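Phytase (Citrobacter braakii, PDB 3ZHC) is a phytase, a member of branch 2 of the histidine phosphatase superfamily. Local coordinates at residues Leu378-Arg382 and Asp383-Leu387. The protein carries 2 engineered substitutions. Numbering follows the deposited sequence.
Sequences LRDMR and DIQPL
Arg379 and Asp383, four residues apart, meet twice where the short helix 378-382 runs out, an end that illustrates how a Schellman motif terminates a helix by turning the last N-H groups back onto carbonyls. The backbone bond is ordinary helical geometry: Asp383 N donates to Arg379 O at 2.9 Å. Alongside it the side chains form a salt bridge, with Arg379 NE 3.4 Å from Asp383 OD2, a weak hydrogen bond at 142°. CG of Arg379 lies anti to its backbone N (chi1 -169°), and bends at chi2 and chi3 lay the guanidinium forward, beside Asp383, its edge offered to the carboxylate with the two planes only 16° apart.

Asp380 supplies the next acceptor. Its carbonyl O takes Gln385 N at 3.0 Å, while a water donates both to Asp380 O and to Gln385 O, closing a small ring just past the helix end. The two side chains run side by side in the same direction; CB of Gln385 packs 3.6 Å from the carboxylate carbon CG of Asp380, and the Gln385 amide turns onward to donate through NE2 to Pro386 O.

At Met381 the carbonyl O receives Ile384 N at 3.0 Å. This 5→2 bond and the 6→1 bond from Gln385 N to Asp380 O close the Schellman motif round the positive phi of Ile384. Arg382 sends its guanidinium elsewhere, NH1 bonding to Met250 O and Glu246 O, while its carbonyl O accepts from Arg72 NH2 of helix 71-90.

The helix end is thus secured chiefly by backbone N-H groups folding back onto carbonyls. The long, bent ion pair between two exposed residues probably adds little strength, although a negative Asp383 would be expected to interact unfavourably with the partly negative C-terminal end of helix 378-382, which Arg379 may partly offset.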
ATOM      1  N   LEU B 378       2.559  -7.845 -14.772  1.00 17.92           N
ATOM      2  CA  LEU B 378       1.487  -7.751 -15.778  1.00 18.18           C
ATOM      3  C   LEU B 378       2.076  -7.467 -17.181  1.00 18.61           C
ATOM      4  O   LEU B 378       1.596  -7.984 -18.179  1.00 18.60           O
ATOM      5  CB  LEU B 378       0.446  -6.687 -15.356  1.00 18.06           C
ATOM      6  CG  LEU B 378      -0.854  -6.526 -16.163  1.00 17.64           C
ATOM      7  CD1 LEU B 378      -1.575  -7.864 -16.341  1.00 17.02           C
ATOM      8  CD2 LEU B 378      -1.768  -5.500 -15.499  1.00 16.45           C
ATOM      9  N   ARG B 379       3.119  -6.643 -17.212  1.00 19.25           N
ATOM     10  CA  ARG B 379       3.900  -6.351 -18.421  1.00 19.73           C
ATOM     11  C   ARG B 379       4.514  -7.638 -18.990  1.00 19.70           C
ATOM     12  O   ARG B 379       4.435  -7.888 -20.202  1.00 19.43           O
ATOM     13  CB  ARG B 379       5.011  -5.356 -18.075  1.00 20.04           C
ATOM     14  CG  ARG B 379       5.775  -4.719 -19.240  1.00 21.64           C
ATOM     15  CD  ARG B 379       4.972  -3.634 -19.937  1.00 23.73           C
ATOM     16  NE  ARG B 379       4.202  -4.121 -21.095  1.00 25.37           N
ATOM     17  CZ  ARG B 379       3.241  -3.427 -21.717  1.00 26.80           C
ATOM     18  NH1 ARG B 379       2.880  -2.184 -21.308  1.00 27.36           N
ATOM     19  NH2 ARG B 379       2.621  -3.971 -22.759  1.00 27.33           N
ATOM     20  N   ASP B 380       5.117  -8.457 -18.105  1.00 19.72           N
ATOM     21  CA  ASP B 380       5.734  -9.747 -18.525  1.00 19.88           C
ATOM     22  C   ASP B 380       4.695 -10.791 -18.996  1.00 19.85           C
ATOM     23  O   ASP B 380       5.043 -11.698 -19.743  1.00 19.73           O
ATOM     24  CB  ASP B 380       6.642 -10.340 -17.411  1.00 20.02           C
ATOM     25  CG  ASP B 380       8.011  -9.589 -17.262  1.00 20.58           C
ATOM     26  OD1 ASP B 380       8.246  -8.538 -17.924  1.00 21.41           O
ATOM     27  OD2 ASP B 380       8.857 -10.069 -16.469  1.00 21.45           O
ATOM     28  N   MET B 381       3.439 -10.659 -18.550  1.00 19.92           N
ATOM     29  CA  MET B 381       2.345 -11.497 -19.047  1.00 20.11           C
ATOM     30  C   MET B 381       1.968 -10.995 -20.422  1.00 20.57           C
ATOM     31  O   MET B 381       1.954 -11.760 -21.380  1.00 20.48           O
ATOM     32  CB  MET B 381       1.141 -11.452 -18.122  1.00 19.87           C
ATOM     33  CG  MET B 381       1.399 -12.111 -16.773  1.00 19.78           C
ATOM     34  SD  MET B 381       0.063 -11.922 -15.618  1.00 18.21           S
ATOM     35  CE  MET B 381       0.688 -12.885 -14.222  1.00 18.86           C
ATOM     36  N   ARG B 382       1.672  -9.693 -20.494  1.00 21.16           N
ATOM     37  CA  ARG B 382       1.312  -8.984 -21.732  1.00 21.82           C
ATOM     38  C   ARG B 382       2.277  -9.262 -22.877  1.00 22.09           C
ATOM     39  O   ARG B 382       1.841  -9.559 -23.976  1.00 22.15           O
ATOM     40  CB  ARG B 382       1.268  -7.460 -21.464  1.00 21.98           C
ATOM     41  CG  ARG B 382       0.773  -6.555 -22.623  1.00 22.80           C
ATOM     42  CD  ARG B 382      -0.626  -6.858 -22.964  1.00 24.01           C
ATOM     43  NE  ARG B 382      -1.260  -5.867 -23.851  1.00 24.54           N
ATOM     44  CZ  ARG B 382      -2.562  -5.870 -24.173  1.00 24.71           C
ATOM     45  NH1 ARG B 382      -3.391  -6.810 -23.682  1.00 25.04           N
ATOM     46  NH2 ARG B 382      -3.050  -4.933 -24.988  1.00 24.84           N
ATOM     47  N   ASP B 383       3.574  -9.172 -22.599  1.00 22.54           N
ATOM     48  CA  ASP B 383       4.633  -9.403 -23.601  1.00 22.86           C
ATOM     49  C   ASP B 383       5.072 -10.866 -23.753  1.00 23.15           C
ATOM     50  O   ASP B 383       5.791 -11.185 -24.697  1.00 23.04           O
ATOM     51  CB  ASP B 383       5.887  -8.589 -23.235  1.00 22.95           C
ATOM     52  CG  ASP B 383       5.636  -7.099 -23.156  1.00 23.03           C
ATOM     53  OD1 ASP B 383       4.752  -6.574 -23.847  1.00 23.28           O
ATOM     54  OD2 ASP B 383       6.350  -6.445 -22.384  1.00 24.32           O
ATOM     55  N   ILE B 384       4.636 -11.744 -22.822  1.00 23.54           N
ATOM     56  CA  ILE B 384       5.111 -13.157 -22.726  1.00 23.87           C
ATOM     57  C   ILE B 384       6.650 -13.129 -22.707  1.00 24.16           C
ATOM     58  O   ILE B 384       7.327 -13.741 -23.553  1.00 24.28           O
ATOM     59  CB  ILE B 384       4.548 -14.099 -23.832  1.00 23.93           C
ATOM     60  CG1 ILE B 384       3.036 -13.973 -23.944  1.00 23.96           C
ATOM     61  CG2 ILE B 384       4.933 -15.564 -23.534  1.00 23.78           C
ATOM     62  CD1 ILE B 384       2.430 -14.858 -25.031  1.00 24.53           C
ATOM     63  N   GLN B 385       7.171 -12.385 -21.729  1.00 24.46           N
ATOM     64  CA  GLN B 385       8.585 -12.192 -21.537  1.00 24.75           C
ATOM     65  C   GLN B 385       9.272 -13.538 -21.277  1.00 24.96           C
ATOM     66  O   GLN B 385       8.891 -14.232 -20.330  1.00 24.87           O
ATOM     67  CB  GLN B 385       8.831 -11.218 -20.357  1.00 24.79           C
ATOM     68  CG  GLN B 385      10.316 -11.035 -19.919  1.00 25.24           C
ATOM     69  CD  GLN B 385      11.201 -10.532 -21.024  1.00 25.79           C
ATOM     70  OE1 GLN B 385      10.886  -9.539 -21.682  1.00 26.74           O
ATOM     71  NE2 GLN B 385      12.326 -11.210 -21.238  1.00 26.09           N
ATOM     72  N   PRO B 386      10.283 -13.922 -22.128  1.00 25.28           N
ATOM     73  CA  PRO B 386      11.013 -15.172 -21.834  1.00 25.50           C
ATOM     74  C   PRO B 386      11.763 -15.064 -20.497  1.00 25.74           C
ATOM     75  O   PRO B 386      12.499 -14.099 -20.293  1.00 25.72           O
ATOM     76  CB  PRO B 386      11.986 -15.318 -23.018  1.00 25.50           C
ATOM     77  CG  PRO B 386      12.059 -13.954 -23.652  1.00 25.43           C
ATOM     78  CD  PRO B 386      10.750 -13.293 -23.387  1.00 25.31           C
ATOM     79  N   LEU B 387      11.557 -16.040 -19.603  1.00 26.07           N
ATOM     80  CA  LEU B 387      12.177 -16.017 -18.259  1.00 26.37           C
ATOM     81  C   LEU B 387      13.426 -16.904 -18.180  1.00 26.71           C
ATOM     82  O   LEU B 387      13.468 -17.987 -18.764  1.00 26.76           O
ATOM     83  CB  LEU B 387      11.166 -16.436 -17.181  1.00 26.34           C
ATOM     84  CG  LEU B 387       9.898 -15.582 -17.021  1.00 26.14           C
ATOM     85  CD1 LEU B 387       8.982 -16.191 -15.949  1.00 25.74           C
ATOM     86  CD2 LEU B 387      10.238 -14.150 -16.682  1.00 25.93           C
TER
HETATM   87  O   HOH W   1       6.590 -13.964 -18.656  1.00  9.25           O